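Local atomic coordinates of cellulase (Uncultured bacterium, PDB entry 6XSO), a protein that probably hydrolyses internal beta-1,4 linkages of cellulose and related plant polysaccharides such as xylan, as a broad-specificity endoglucanase of glycoside hydrolase family 5, subfamily 4. Residues A[50-55]-A[60-65]; A[81-86]-A[101-106]. One frame throughout, in Å; residues are numbered along the deposited sequence.

In the fold
Two contacts, their centres about 10 Å apart, illustrate how a TIM barrel packs a helix on its strands and closes a connection beside it. Contact 1 comes first along the chain, tying the short helix 51-55 to the loop that leads into helix 66-73. Contact 2 follows, packing the end of strand 78-81 and the loop after it against helix 97-111, on the outside of the eight-stranded parallel barrel. Arg102 joins them: its NE forms a salt bridge with Glu55 OE1, 2.8 Å away, while its NH2 probably donates a hydrogen bond to Thr63 O. One arginine on helix 97-111 thus grips both segments of contact 1, anchoring the connection between strand 31-34 and helix 66-73 to the helix that follows strand 78-81.

Contact 1: A[50-55]-A[60-65]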
ATOM      1  N   THR A  50       4.440  24.076  -7.005  1.00 36.04           N
ATOM      2  CA  THR A  50       3.980  23.340  -8.175  1.00 35.50           C
ATOM      3  C   THR A  50       3.885  21.856  -7.839  1.00 32.99           C
ATOM      4  O   THR A  50       4.557  21.361  -6.923  1.00 33.50           O
ATOM      5  CB  THR A  50       4.939  23.450  -9.367  1.00 38.90           C
ATOM      6  OG1 THR A  50       6.112  22.666  -9.110  1.00 36.52           O
ATOM      7  CG2 THR A  50       5.342  24.897  -9.611  1.00 35.89           C
ATOM      8  N   THR A  51       3.059  21.130  -8.600  1.00 34.76           N
ATOM      9  CA  THR A  51       2.990  19.690  -8.375  1.00 32.96           C
ATOM     10  C   THR A  51       4.306  19.013  -8.742  1.00 31.92           C
ATOM     11  O   THR A  51       4.653  17.972  -8.175  1.00 29.02           O
ATOM     12  CB  THR A  51       1.850  19.028  -9.152  1.00 29.69           C
ATOM     13  OG1 THR A  51       2.114  19.066 -10.558  1.00 32.25           O
ATOM     14  CG2 THR A  51       0.540  19.683  -8.891  1.00 29.16           C
ATOM     15  N   VAL A  52       5.046  19.580  -9.692  1.00 32.58           N
ATOM     16  CA  VAL A  52       6.283  18.953 -10.148  1.00 31.53           C
ATOM     17  C   VAL A  52       7.300  18.903  -9.023  1.00 30.86           C
ATOM     18  O   VAL A  52       8.041  17.926  -8.878  1.00 30.14           O
ATOM     19  CB  VAL A  52       6.818  19.713 -11.375  1.00 33.18           C
ATOM     20  CG1 VAL A  52       8.203  19.236 -11.765  1.00 38.10           C
ATOM     21  CG2 VAL A  52       5.844  19.566 -12.539  1.00 35.37           C
ATOM     22  N   GLN A  53       7.379  19.980  -8.236  1.00 31.28           N
ATOM     23  CA  GLN A  53       8.335  20.020  -7.136  1.00 33.24           C
ATOM     24  C   GLN A  53       8.112  18.856  -6.183  1.00 30.48           C
ATOM     25  O   GLN A  53       9.066  18.224  -5.729  1.00 32.84           O
ATOM     26  CB  GLN A  53       8.196  21.336  -6.378  1.00 32.77           C
ATOM     27  CG  GLN A  53       8.702  22.543  -7.131  1.00 37.15           C
ATOM     28  CD  GLN A  53       8.293  23.831  -6.475  1.00 42.55           C
ATOM     29  OE1 GLN A  53       7.582  23.831  -5.472  1.00 39.24           O
ATOM     30  NE2 GLN A  53       8.729  24.940  -7.041  1.00 45.57           N
ATOM     31  N   HIS A  54       6.852  18.555  -5.885  1.00 28.24           N
ATOM     32  CA  HIS A  54       6.511  17.445  -5.005  1.00 28.47           C
ATOM     33  C   HIS A  54       6.845  16.118  -5.666  1.00 27.54           C
ATOM     34  O   HIS A  54       7.558  15.288  -5.086  1.00 26.05           O
ATOM     35  CB  HIS A  54       5.023  17.599  -4.691  1.00 26.34           C
ATOM     36  CG  HIS A  54       4.416  16.502  -3.876  1.00 26.78           C
ATOM     37  ND1 HIS A  54       3.252  16.702  -3.169  1.00 26.06           N
ATOM     38  CD2 HIS A  54       4.757  15.205  -3.679  1.00 25.36           C
ATOM     39  CE1 HIS A  54       2.913  15.583  -2.555  1.00 23.91           C
ATOM     40  NE2 HIS A  54       3.801  14.659  -2.857  1.00 26.13           N
ATOM     41  N   GLU A  55       6.386  15.923  -6.903  1.00 27.93           N
ATOM     42  CA  GLU A  55       6.517  14.635  -7.573  1.00 26.80           C
ATOM     43  C   GLU A  55       7.971  14.255  -7.806  1.00 26.81           C
ATOM     44  O   GLU A  55       8.305  13.061  -7.799  1.00 26.38           O
ATOM     45  CB  GLU A  55       5.773  14.698  -8.909  1.00 25.46           C
ATOM     46  CG  GLU A  55       5.739  13.385  -9.680  1.00 24.61           C
ATOM     47  CD  GLU A  55       4.642  13.346 -10.729  1.00 24.78           C
ATOM     48  OE1 GLU A  55       3.913  14.358 -10.875  1.00 27.88           O
ATOM     49  OE2 GLU A  55       4.541  12.321 -11.453  1.00 25.04           O
ATOM     50  N   GLN A  60      12.643  11.030  -8.762  1.00 26.28           N
ATOM     51  CA  GLN A  60      11.890  10.397  -9.833  1.00 24.67           C
ATOM     52  C   GLN A  60      11.372  11.464 -10.793  1.00 29.60           C
ATOM     53  O   GLN A  60      11.128  12.606 -10.395  1.00 28.23           O
ATOM     54  CB  GLN A  60      10.716   9.619  -9.261  1.00 22.88           C
ATOM     55  CG  GLN A  60      11.110   8.479  -8.334  1.00 24.05           C
ATOM     56  CD  GLN A  60      11.981   7.426  -8.996  1.00 24.85           C
ATOM     57  OE1 GLN A  60      11.841   7.136 -10.182  1.00 24.12           O
ATOM     58  NE2 GLN A  60      12.895   6.853  -8.223  1.00 24.78           N
ATOM     59  N   PRO A  61      11.226  11.134 -12.069  1.00 27.95           N
ATOM     60  CA  PRO A  61      10.727  12.108 -13.045  1.00 28.96           C
ATOM     61  C   PRO A  61       9.216  12.272 -12.943  1.00 23.98           C
ATOM     62  O   PRO A  61       8.512  11.478 -12.317  1.00 27.39           O
ATOM     63  CB  PRO A  61      11.093  11.457 -14.382  1.00 26.64           C
ATOM     64  CG  PRO A  61      10.972   9.959 -14.078  1.00 26.43           C
ATOM     65  CD  PRO A  61      11.460   9.800 -12.661  1.00 27.58           C
ATOM     66  N   VAL A  62       8.722  13.331 -13.588  1.00 28.97           N
ATOM     67  CA  VAL A  62       7.282  13.484 -13.770  1.00 27.43           C
ATOM     68  C   VAL A  62       6.745  12.273 -14.519  1.00 25.58           C
ATOM     69  O   VAL A  62       7.243  11.918 -15.594  1.00 28.64           O
ATOM     70  CB  VAL A  62       6.974  14.798 -14.502  1.00 31.18           C
ATOM     71  CG1 VAL A  62       5.503  14.869 -14.891  1.00 29.99           C
ATOM     72  CG2 VAL A  62       7.341  15.997 -13.620  1.00 34.18           C
ATOM     73  N   THR A  63       5.726  11.634 -13.950  1.00 25.76           N
ATOM     74  CA  THR A  63       5.250  10.358 -14.471  1.00 24.57           C
ATOM     75  C   THR A  63       4.501  10.580 -15.784  1.00 24.97           C
ATOM     76  O   THR A  63       3.798  11.580 -15.955  1.00 28.19           O
ATOM     77  CB  THR A  63       4.309   9.731 -13.454  1.00 25.52           C
ATOM     78  OG1 THR A  63       4.943   9.620 -12.159  1.00 25.60           O
ATOM     79  CG2 THR A  63       3.879   8.315 -13.855  1.00 24.97           C
ATOM     80  N   LYS A  64       4.657   9.646 -16.718  1.00 25.41           N
ATOM     81  CA  LYS A  64       4.002   9.691 -18.015  1.00 27.34           C
ATOM     82  C   LYS A  64       3.232   8.404 -18.250  1.00 25.68           C
ATOM     83  O   LYS A  64       3.563   7.355 -17.684  1.00 25.93           O
ATOM     84  CB  LYS A  64       5.012   9.867 -19.155  1.00 29.62           C
ATOM     85  CG  LYS A  64       5.663  11.233 -19.153  1.00 32.04           C
ATOM     86  CD  LYS A  64       6.441  11.492 -20.413  1.00 45.79           C
ATOM     87  CE  LYS A  64       7.702  10.665 -20.462  1.00 40.87           C
ATOM     88  NZ  LYS A  64       8.362  10.834 -21.792  1.00 38.62           N
ATOM     89  N   PRO A  65       2.218   8.437 -19.128  1.00 26.43           N
ATOM     90  CA  PRO A  65       1.348   7.256 -19.251  1.00 27.50           C
ATOM     91  C   PRO A  65       2.031   6.057 -19.877  1.00 23.66           C
ATOM     92  O   PRO A  65       1.626   4.918 -19.608  1.00 25.90           O
ATOM     93  CB  PRO A  65       0.164   7.767 -20.088  1.00 25.72           C
ATOM     94  CG  PRO A  65       0.672   8.989 -20.783  1.00 31.24           C
ATOM     95  CD  PRO A  65       1.650   9.613 -19.818  1.00 30.26           C
TER
HETATM   96  O   HOH W   1      10.630  12.000  -6.669  1.00 23.38           O
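With CG of Glu55 anti to its backbone N (chi1 -176°) and the chain extended beyond it, the carboxylate of this residue leaves helix 51-55 and reaches Thr63, whose chi1 of -54° sets OG1 beside its own backbone N. One oxygen, Glu55 OE2, therefore accepts twice from one residue. Thr63 N donates to Glu55 OE2 over 2.8 Å in a fairly straight bond that arrives from above the carboxylate plane, whereas Thr63 OG1 donates to the same Glu55 OE2, also over 2.8 Å, nearly along the C-O axis. Beside this polar grip, Val52 CG1 meets Val62 CG2 at 3.8 Å, the two side chains crossing at about a right angle. A water adds a backbone link, donating to Glu55 O at 2.8 Å and accepting from Gln60 N at 3.1 Å. At the start of the helix, Thr50 OG1 caps Gln53 N. The other carboxylate oxygen, Glu55 OE1, forms a salt bridge with Arg102. With an alanine here, Thr63 N and OG1 would probably lose their shared acceptor and Arg102 this counter-charge. Two donors on one oxygen and a cation on the other should favour the ionised carboxylate and fix its rotation, so that a buried charge pins the loop to the helix.

Contact 2: A[81-86]-A[101-106]; sequences VPVTWY and KRVKEV
The second beta-alpha unit of the TIM barrel closes where the end of strand 78-81 and the loop after it turn Val81, Val83 and Trp85 outward to Val103 and Val106 of helix 97-111. Val83 and Val103 reach toward each other tip to tip: Val83 CG1 lies 4.1 Å from Val103 CG2, and Val83 CG2 is equally far from Val103 CG1, so both branches of each valine are engaged. Further along the helix, Val106 CG1 approaches Val81 CG1 at 4.1 Å. Trp85 has CG beside its backbone N (chi1 -58°), which swings the indole nearer the helix, and its CH2 comes within 4.0 Å of Val103 CG2 at an oblique angle. Val83 CG1 also lies 3.3 Å above one face of that indole, toward its rim, and is thus shared between ring and helix. The contact is buried and has no hydrogen bond across it; the indole NE1 bonds instead to Asn120 O. Arg102 and Glu105, one turn apart, form a salt bridge along the helix, with Val106 CG2 over the guanidinium. Around this apolar seam, Val81 is hydrogen-bonded through its backbone to Ile118 of the next barrel strand, 116-119, while helix 140-161 adds Ile157 against Trp85 and Phe161 against Val103.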
ATOM      1  N   VAL A  81      -0.133   3.383  -6.152  1.00 19.36           N
ATOM      2  CA  VAL A  81       0.298   4.768  -6.344  1.00 20.45           C
ATOM      3  C   VAL A  81       0.282   5.396  -4.952  1.00 19.49           C
ATOM      4  O   VAL A  81      -0.733   5.980  -4.542  1.00 20.47           O
ATOM      5  CB  VAL A  81      -0.613   5.505  -7.339  1.00 20.03           C
ATOM      6  CG1 VAL A  81      -0.204   6.973  -7.461  1.00 21.63           C
ATOM      7  CG2 VAL A  81      -0.532   4.833  -8.722  1.00 21.68           C
ATOM      8  N   PRO A  82       1.361   5.278  -4.185  1.00 19.23           N
ATOM      9  CA  PRO A  82       1.396   5.935  -2.874  1.00 18.77           C
ATOM     10  C   PRO A  82       1.343   7.445  -3.019  1.00 18.83           C
ATOM     11  O   PRO A  82       1.983   8.033  -3.891  1.00 20.29           O
ATOM     12  CB  PRO A  82       2.740   5.505  -2.280  1.00 22.61           C
ATOM     13  CG  PRO A  82       3.314   4.526  -3.193  1.00 26.20           C
ATOM     14  CD  PRO A  82       2.614   4.578  -4.501  1.00 19.61           C
ATOM     15  N   VAL A  83       0.596   8.088  -2.124  1.00 19.27           N
ATOM     16  CA  VAL A  83       0.456   9.538  -2.151  1.00 20.39           C
ATOM     17  C   VAL A  83       0.637  10.071  -0.738  1.00 20.77           C
ATOM     18  O   VAL A  83       0.014   9.564   0.202  1.00 20.55           O
ATOM     19  CB  VAL A  83      -0.920   9.992  -2.687  1.00 19.16           C
ATOM     20  CG1 VAL A  83      -0.992  11.502  -2.775  1.00 20.46           C
ATOM     21  CG2 VAL A  83      -1.219   9.415  -4.035  1.00 20.59           C
ATOM     22  N   THR A  84       1.448  11.122  -0.599  1.00 20.84           N
ATOM     23  CA  THR A  84       1.626  11.846   0.657  1.00 21.14           C
ATOM     24  C   THR A  84       0.943  13.199   0.544  1.00 22.86           C
ATOM     25  O   THR A  84       1.200  13.954  -0.402  1.00 23.42           O
ATOM     26  CB  THR A  84       3.112  11.999   0.996  1.00 21.23           C
ATOM     27  OG1 THR A  84       3.694  10.693   1.157  1.00 22.06           O
ATOM     28  CG2 THR A  84       3.297  12.840   2.278  1.00 23.10           C
ATOM     29  N   TRP A  85       0.082  13.508   1.516  1.00 21.60           N
ATOM     30  CA  TRP A  85      -0.852  14.611   1.368  1.00 23.65           C
ATOM     31  C   TRP A  85      -0.531  15.859   2.183  1.00 25.33           C
ATOM     32  O   TRP A  85      -1.017  16.936   1.827  1.00 25.46           O
ATOM     33  CB  TRP A  85      -2.286  14.155   1.706  1.00 23.70           C
ATOM     34  CG  TRP A  85      -2.750  13.009   0.857  1.00 22.71           C
ATOM     35  CD1 TRP A  85      -2.571  11.686   1.112  1.00 23.30           C
ATOM     36  CD2 TRP A  85      -3.471  13.090  -0.388  1.00 23.10           C
ATOM     37  NE1 TRP A  85      -3.116  10.928   0.094  1.00 22.44           N
ATOM     38  CE2 TRP A  85      -3.682  11.764  -0.830  1.00 20.81           C
ATOM     39  CE3 TRP A  85      -3.955  14.145  -1.167  1.00 25.35           C
ATOM     40  CZ2 TRP A  85      -4.374  11.467  -1.991  1.00 22.88           C
ATOM     41  CZ3 TRP A  85      -4.624  13.843  -2.350  1.00 25.43           C
ATOM     42  CH2 TRP A  85      -4.808  12.511  -2.755  1.00 23.18           C
ATOM     43  N   TYR A  86       0.283  15.758   3.241  1.00 25.21           N
ATOM     44  CA  TYR A  86       0.331  16.831   4.229  1.00 23.56           C
ATOM     45  C   TYR A  86       0.910  18.130   3.679  1.00 24.42           C
ATOM     46  O   TYR A  86       0.574  19.215   4.186  1.00 27.78           O
ATOM     47  CB  TYR A  86       1.084  16.389   5.489  1.00 23.98           C
ATOM     48  CG  TYR A  86       2.607  16.309   5.380  1.00 27.66           C
ATOM     49  CD1 TYR A  86       3.409  17.378   5.769  1.00 27.28           C
ATOM     50  CD2 TYR A  86       3.232  15.150   4.937  1.00 24.92           C
ATOM     51  CE1 TYR A  86       4.795  17.296   5.684  1.00 27.88           C
ATOM     52  CE2 TYR A  86       4.610  15.068   4.846  1.00 26.28           C
ATOM     53  CZ  TYR A  86       5.382  16.148   5.232  1.00 28.64           C
ATOM     54  OH  TYR A  86       6.756  16.085   5.155  1.00 28.00           O
ATOM     55  N   LYS A 101      -5.905  17.135  -8.894  1.00 28.17           N
ATOM     56  CA  LYS A 101      -5.901  16.945 -10.342  1.00 28.39           C
ATOM     57  C   LYS A 101      -4.713  16.111 -10.794  1.00 28.71           C
ATOM     58  O   LYS A 101      -4.847  15.262 -11.687  1.00 29.69           O
ATOM     59  CB  LYS A 101      -5.870  18.316 -10.996  1.00 32.60           C
ATOM     60  CG  LYS A 101      -5.889  18.317 -12.509  1.00 38.28           C
ATOM     61  CD  LYS A 101      -6.108  19.737 -13.051  1.00 41.51           C
ATOM     62  CE  LYS A 101      -6.066  19.783 -14.572  1.00 47.52           C
ATOM     63  NZ  LYS A 101      -6.304  21.175 -15.068  1.00 53.20           N
ATOM     64  N   ARG A 102      -3.539  16.327 -10.199  1.00 28.73           N
ATOM     65  CA  ARG A 102      -2.367  15.558 -10.618  1.00 29.34           C
ATOM     66  C   ARG A 102      -2.498  14.093 -10.212  1.00 26.82           C
ATOM     67  O   ARG A 102      -2.181  13.193 -10.998  1.00 26.93           O
ATOM     68  CB  ARG A 102      -1.073  16.156 -10.062  1.00 28.16           C
ATOM     69  CG  ARG A 102       0.183  15.351 -10.412  1.00 28.41           C
ATOM     70  CD  ARG A 102       0.353  15.237 -11.910  1.00 27.75           C
ATOM     71  NE  ARG A 102       1.450  14.341 -12.240  1.00 27.36           N
ATOM     72  CZ  ARG A 102       1.594  13.738 -13.414  1.00 26.34           C
ATOM     73  NH1 ARG A 102       0.704  13.935 -14.376  1.00 26.63           N
ATOM     74  NH2 ARG A 102       2.626  12.941 -13.624  1.00 27.01           N
ATOM     75  N   VAL A 103      -2.927  13.836  -8.970  1.00 26.42           N
ATOM     76  CA  VAL A 103      -3.152  12.463  -8.530  1.00 24.18           C
ATOM     77  C   VAL A 103      -4.112  11.772  -9.482  1.00 24.25           C
ATOM     78  O   VAL A 103      -3.893  10.627  -9.895  1.00 24.28           O
ATOM     79  CB  VAL A 103      -3.676  12.439  -7.083  1.00 23.77           C
ATOM     80  CG1 VAL A 103      -3.964  10.996  -6.676  1.00 24.14           C
ATOM     81  CG2 VAL A 103      -2.678  13.082  -6.120  1.00 26.39           C
ATOM     82  N   LYS A 104      -5.185  12.465  -9.858  1.00 26.56           N
ATOM     83  CA  LYS A 104      -6.153  11.894 -10.790  1.00 25.57           C
ATOM     84  C   LYS A 104      -5.526  11.581 -12.152  1.00 24.61           C
ATOM     85  O   LYS A 104      -5.838  10.546 -12.752  1.00 26.29           O
ATOM     86  CB  LYS A 104      -7.348  12.837 -10.916  1.00 31.22           C
ATOM     87  CG  LYS A 104      -8.513  12.268 -11.709  1.00 33.62           C
ATOM     88  CD  LYS A 104      -9.651  13.280 -11.828  1.00 33.73           C
ATOM     89  CE  LYS A 104     -10.850  12.701 -12.580  1.00 47.07           C
ATOM     90  NZ  LYS A 104     -10.510  12.142 -13.935  1.00 49.55           N
ATOM     91  N   GLU A 105      -4.648  12.454 -12.662  1.00 26.54           N
ATOM     92  CA  GLU A 105      -3.953  12.147 -13.916  1.00 23.08           C
ATOM     93  C   GLU A 105      -3.190  10.829 -13.825  1.00 25.31           C
ATOM     94  O   GLU A 105      -3.220  10.016 -14.762  1.00 26.67           O
ATOM     95  CB  GLU A 105      -2.992  13.277 -14.307  1.00 25.43           C
ATOM     96  CG  GLU A 105      -3.693  14.541 -14.789  1.00 28.79           C
ATOM     97  CD  GLU A 105      -2.779  15.762 -14.955  1.00 33.10           C
ATOM     98  OE1 GLU A 105      -1.594  15.708 -14.563  1.00 32.69           O
ATOM     99  OE2 GLU A 105      -3.268  16.806 -15.446  1.00 34.72           O
ATOM    100  N   VAL A 106      -2.446  10.624 -12.737  1.00 26.45           N
ATOM    101  CA  VAL A 106      -1.649   9.408 -12.628  1.00 22.88           C
ATOM    102  C   VAL A 106      -2.554   8.186 -12.528  1.00 24.65           C
ATOM    103  O   VAL A 106      -2.291   7.150 -13.158  1.00 23.81           O
ATOM    104  CB  VAL A 106      -0.652   9.530 -11.460  1.00 23.59           C
ATOM    105  CG1 VAL A 106       0.128   8.241 -11.298  1.00 26.17           C
ATOM    106  CG2 VAL A 106       0.290  10.697 -11.726  1.00 25.19           C
TER